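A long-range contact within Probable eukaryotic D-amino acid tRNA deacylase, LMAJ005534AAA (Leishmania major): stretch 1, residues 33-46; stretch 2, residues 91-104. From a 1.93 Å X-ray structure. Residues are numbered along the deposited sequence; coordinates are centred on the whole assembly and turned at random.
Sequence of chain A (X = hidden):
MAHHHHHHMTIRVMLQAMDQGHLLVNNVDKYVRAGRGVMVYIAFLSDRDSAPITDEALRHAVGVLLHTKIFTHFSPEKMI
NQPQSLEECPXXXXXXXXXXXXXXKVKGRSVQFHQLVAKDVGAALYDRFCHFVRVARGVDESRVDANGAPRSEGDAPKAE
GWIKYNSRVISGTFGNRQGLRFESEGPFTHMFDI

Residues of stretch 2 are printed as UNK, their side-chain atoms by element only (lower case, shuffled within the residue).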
# COMPACT_ATOMS: atom_id res chain seq x y z
N ARG A 33 -1.22 -5.95 -16.95
CA ARG A 33 -1.66 -6.89 -15.95
C ARG A 33 -0.54 -7.71 -15.35
O ARG A 33 0.44 -8.08 -16.04
CB ARG A 33 -2.69 -7.82 -16.58
CG ARG A 33 -3.96 -7.10 -16.99
CD ARG A 33 -5.08 -8.07 -17.26
NE ARG A 33 -5.43 -8.78 -16.03
CZ ARG A 33 -6.35 -9.72 -15.92
NH1 ARG A 33 -7.05 -10.09 -16.98
NH2 ARG A 33 -6.57 -10.28 -14.74
N ALA A 34 -0.72 -8.02 -14.07
CA ALA A 34 0.07 -9.03 -13.38
C ALA A 34 -0.82 -10.00 -12.62
O ALA A 34 -1.91 -9.64 -12.16
CB ALA A 34 1.06 -8.37 -12.41
N GLY A 35 -0.34 -11.24 -12.48
CA GLY A 35 -0.98 -12.21 -11.62
C GLY A 35 -0.34 -12.26 -10.24
O GLY A 35 0.12 -11.24 -9.72
N ARG A 36 -0.29 -13.46 -9.67
CA ARG A 36 0.14 -13.62 -8.30
C ARG A 36 1.62 -13.30 -8.15
O ARG A 36 2.45 -13.69 -8.97
CB ARG A 36 -0.12 -15.01 -7.78
CG ARG A 36 0.14 -15.14 -6.28
CD ARG A 36 -0.56 -16.32 -5.66
NE ARG A 36 0.17 -17.54 -5.96
CZ ARG A 36 -0.30 -18.61 -6.60
NH1 ARG A 36 -1.53 -18.70 -7.08
NH2 ARG A 36 0.51 -19.63 -6.76
N GLY A 37 1.92 -12.60 -7.08
CA GLY A 37 3.31 -12.26 -6.78
C GLY A 37 3.38 -11.12 -5.79
O GLY A 37 2.69 -11.15 -4.77
N VAL A 38 4.21 -10.14 -6.08
CA VAL A 38 4.41 -8.99 -5.20
C VAL A 38 4.27 -7.66 -5.93
O VAL A 38 4.82 -7.47 -7.03
CB VAL A 38 5.79 -9.08 -4.54
CG1 VAL A 38 6.09 -7.80 -3.73
CG2 VAL A 38 5.89 -10.34 -3.68
N MET A 39 3.50 -6.75 -5.33
CA MET A 39 3.41 -5.36 -5.78
C MET A 39 4.36 -4.49 -4.94
O MET A 39 4.26 -4.45 -3.70
CB MET A 39 1.99 -4.82 -5.68
CG MET A 39 1.85 -3.40 -6.24
SD MET A 39 0.19 -2.82 -6.49
CE MET A 39 -0.27 -2.60 -4.75
N VAL A 40 5.24 -3.79 -5.65
CA VAL A 40 6.31 -3.00 -5.06
C VAL A 40 6.01 -1.54 -5.34
O VAL A 40 5.90 -1.17 -6.51
CB VAL A 40 7.66 -3.36 -5.73
CG1 VAL A 40 8.81 -2.53 -5.19
CG2 VAL A 40 7.97 -4.86 -5.59
N TYR A 41 5.87 -0.73 -4.29
CA TYR A 41 5.92 0.72 -4.39
C TYR A 41 7.34 1.21 -4.03
O TYR A 41 7.89 0.82 -3.02
CB TYR A 41 4.94 1.36 -3.41
CG TYR A 41 3.45 1.18 -3.62
CD1 TYR A 41 2.94 0.54 -4.72
CD2 TYR A 41 2.54 1.67 -2.68
CE1 TYR A 41 1.55 0.38 -4.89
CE2 TYR A 41 1.17 1.53 -2.83
CZ TYR A 41 0.67 0.88 -3.95
OH TYR A 41 -0.70 0.72 -4.13
N ILE A 42 7.92 2.10 -4.84
CA ILE A 42 9.30 2.49 -4.64
C ILE A 42 9.53 4.01 -4.69
O ILE A 42 9.00 4.72 -5.53
CB ILE A 42 10.21 1.74 -5.68
CG1 ILE A 42 11.70 1.97 -5.41
CG2 ILE A 42 9.83 2.08 -7.13
CD1 ILE A 42 12.56 0.88 -6.07
N ALA A 43 10.38 4.47 -3.78
CA ALA A 43 10.80 5.86 -3.71
C ALA A 43 12.28 5.88 -3.42
O ALA A 43 12.79 5.02 -2.71
CB ALA A 43 10.09 6.55 -2.59
N PHE A 44 12.94 6.89 -3.98
CA PHE A 44 14.35 7.10 -3.85
C PHE A 44 14.54 8.40 -3.09
O PHE A 44 14.16 9.46 -3.57
CB PHE A 44 15.05 7.13 -5.23
CG PHE A 44 14.85 5.87 -6.02
CD1 PHE A 44 15.60 4.74 -5.75
CD2 PHE A 44 13.92 5.80 -7.03
CE1 PHE A 44 15.41 3.57 -6.45
CE2 PHE A 44 13.73 4.62 -7.74
CZ PHE A 44 14.46 3.51 -7.44
N LEU A 45 15.17 8.29 -1.92
CA LEU A 45 15.24 9.34 -0.93
C LEU A 45 16.68 9.76 -0.67
O LEU A 45 17.60 8.98 -0.92
CB LEU A 45 14.62 8.86 0.38
CG LEU A 45 13.23 8.23 0.17
CD1 LEU A 45 12.60 7.89 1.52
CD2 LEU A 45 12.30 9.13 -0.68
N SER A 46 16.86 10.98 -0.17
CA SER A 46 18.17 11.57 -0.04
C SER A 46 18.25 12.69 1.01
O SER A 46 17.30 13.46 1.20
CB SER A 46 18.58 12.14 -1.40
OG SER A 46 19.96 12.38 -1.45
N UNK A 91 8.45 -17.99 -10.86
CA UNK A 91 7.28 -17.75 -11.69
C UNK A 91 6.33 -16.69 -11.16
O UNK A 91 5.41 -16.30 -11.88
c UNK A 91 6.31 -21.13 -13.27
o UNK A 91 6.33 -22.26 -12.75
o UNK A 91 5.55 -20.82 -14.23
c UNK A 91 7.25 -20.07 -12.73
c UNK A 91 6.51 -19.05 -11.87
N UNK A 92 6.52 -16.26 -9.92
CA UNK A 92 5.73 -15.18 -9.36
C UNK A 92 5.97 -13.90 -10.18
O UNK A 92 7.06 -13.67 -10.69
c UNK A 92 3.72 -17.82 -7.86
s UNK A 92 3.85 -16.38 -6.79
c UNK A 92 5.66 -16.05 -6.89
c UNK A 92 6.08 -14.94 -7.88
N UNK A 93 4.91 -13.10 -10.31
CA UNK A 93 4.95 -11.83 -11.02
C UNK A 93 5.36 -10.75 -10.03
O UNK A 93 5.15 -10.87 -8.84
o UNK A 93 4.05 -13.25 -13.23
o UNK A 93 2.23 -12.17 -13.52
c UNK A 93 3.26 -12.35 -12.84
c UNK A 93 3.56 -11.53 -11.62
N UNK A 94 5.98 -9.70 -10.56
CA UNK A 94 6.32 -8.50 -9.79
C UNK A 94 5.76 -7.31 -10.56
O UNK A 94 5.93 -7.19 -11.78
c UNK A 94 7.87 -8.38 -9.57
c UNK A 94 8.40 -9.62 -8.84
c UNK A 94 8.22 -7.14 -8.75
c UNK A 94 9.92 -9.78 -8.92
N UNK A 95 5.05 -6.46 -9.82
CA UNK A 95 4.45 -5.24 -10.32
C UNK A 95 5.06 -4.08 -9.56
O UNK A 95 4.90 -4.01 -8.36
c UNK A 95 2.40 -3.73 -11.98
c UNK A 95 0.68 -4.17 -10.24
c UNK A 95 2.94 -5.27 -10.08
c UNK A 95 2.18 -4.02 -10.52
N UNK A 96 5.75 -3.19 -10.26
CA UNK A 96 6.54 -2.11 -9.66
C UNK A 96 5.83 -0.81 -9.99
O UNK A 96 5.55 -0.54 -11.17
c UNK A 96 9.92 -3.60 -10.91
c UNK A 96 8.69 -3.41 -10.05
c UNK A 96 7.99 -2.07 -10.26
c UNK A 96 8.79 -0.97 -9.62
N UNK A 97 5.54 -0.04 -8.95
CA UNK A 97 4.92 1.25 -9.09
C UNK A 97 5.80 2.34 -8.45
O UNK A 97 6.11 2.27 -7.25
c UNK A 97 3.55 1.24 -8.41
c UNK A 97 2.79 -0.03 -8.80
c UNK A 97 2.76 2.48 -8.74
N UNK A 98 6.16 3.37 -9.22
CA UNK A 98 6.91 4.48 -8.64
C UNK A 98 5.97 5.27 -7.73
O UNK A 98 4.88 5.65 -8.17
c UNK A 98 7.34 5.30 -9.87
c UNK A 98 6.34 4.99 -10.95
c UNK A 98 5.84 3.60 -10.64
N UNK A 99 6.38 5.45 -6.48
CA UNK A 99 5.60 6.18 -5.49
C UNK A 99 6.54 7.03 -4.66
O UNK A 99 6.81 6.71 -3.52
c UNK A 99 4.84 5.20 -4.61
o UNK A 99 1.74 5.52 -4.53
c UNK A 99 2.50 5.36 -5.49
n UNK A 99 2.34 5.98 -6.68
c UNK A 99 3.72 4.48 -5.33
N UNK A 100 6.99 8.14 -5.25
CA UNK A 100 7.98 9.02 -4.66
C UNK A 100 7.45 9.66 -3.38
O UNK A 100 8.22 9.99 -2.48
c UNK A 100 8.38 10.09 -5.67
N UNK A 101 6.12 9.76 -3.30
CA UNK A 101 5.42 10.38 -2.16
C UNK A 101 5.62 9.65 -0.82
O UNK A 101 5.30 10.20 0.24
c UNK A 101 3.93 10.45 -2.47
o UNK A 101 3.43 9.20 -2.93
N UNK A 102 6.14 8.42 -0.87
CA UNK A 102 6.58 7.65 0.32
C UNK A 102 7.64 8.38 1.18
O UNK A 102 7.80 8.06 2.37
c UNK A 102 6.23 5.22 -0.65
c UNK A 102 5.30 4.71 0.46
c UNK A 102 7.02 4.07 -1.30
c UNK A 102 7.19 6.30 -0.11
N UNK A 103 8.34 9.33 0.56
CA UNK A 103 9.32 10.17 1.25
C UNK A 103 8.73 11.42 1.87
O UNK A 103 9.45 12.13 2.57
N UNK A 104 7.46 11.71 1.60
CA UNK A 104 6.75 12.81 2.22
C UNK A 104 6.75 12.73 3.75
O UNK A 104 6.71 11.63 4.31

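Position 91 has three side-chain carbons in a row, the third carrying two oxygens. It touches nothing on stretch 1. This is Glu91.

Position 92 has an unbranched chain of two carbons, a sulfur and a carbon. The terminal carbon lies 3.8 Å from NH2 of Arg36. This is Met92.

Position 93 has two carbons, the second carrying two oxygens. One oxygen accepts a hydrogen bond from Gly35 N, at 2.9 Å. The residue is Asp93, and that oxygen is OD2. Its backbone N donates to Arg36 O (2.9 Å), and its O accepts from Val38 N (3.0 Å). A CB on Gly37 would fall 1.7 Å from Asp93 O, so only glycine fits there.

Position 94 has four carbons, forked at the first, with one arm two carbons long. Its short arm packs on Val40. This is Ile94, with CG2 3.9 Å from Val40 CG2.

Position 95 has four carbons, forked at the second. They lie beside Ala34 and Met39. This is Leu95; its CD2 is 4.0 Å from Met39 SD.

Position 96 has the same four-carbon fork as Ile94. It meets Val40 and Ile42. This is Ile96, with CG2 4.1 Å from Ile42 CG2.

Position 97 has three carbons, one carrying the other two. Its CB is 3.8 Å from Tyr41 CD1. This is Val97.

Position 98 has three carbons that close a ring onto the backbone N. This is Pro98. It lacks an N-H, but the strand pairing needs none here.

Position 99 has three carbons, the third carrying one oxygen and one nitrogen. The chain crosses one face of the Tyr41 ring. This is Gln99, with CG 3.7 Å from Tyr41 CG.

Position 100 has one carbon. Its CA is 3.9 Å from Ala43 CB. This is Ala100.

Position 101 has one carbon, then one oxygen, and points away from stretch 1. This is Ser101.

Position 102 has four carbons, forked at the second, against Tyr41 and Ala43. This is Leu102; its CB is 3.8 Å from Ala43 CB.

Position 103 has no side chain. It is Gly103, and a CB would clash with Leu45 CD2.

Position 104 also has none and touches nothing on stretch 1. It is Gly104.

The two strands run parallel. Backbone hydrogen bonds alternate between them, from Asp93 N to Arg36 O through Gln99 N to Ile42 O. Val38, Val40, Ile42, Ile94 and Ile96 share one face. Met39, Tyr41, Leu95 and Val97 share the other.

Stretch 2, residues 91-104: EMDILIVPQASLGG
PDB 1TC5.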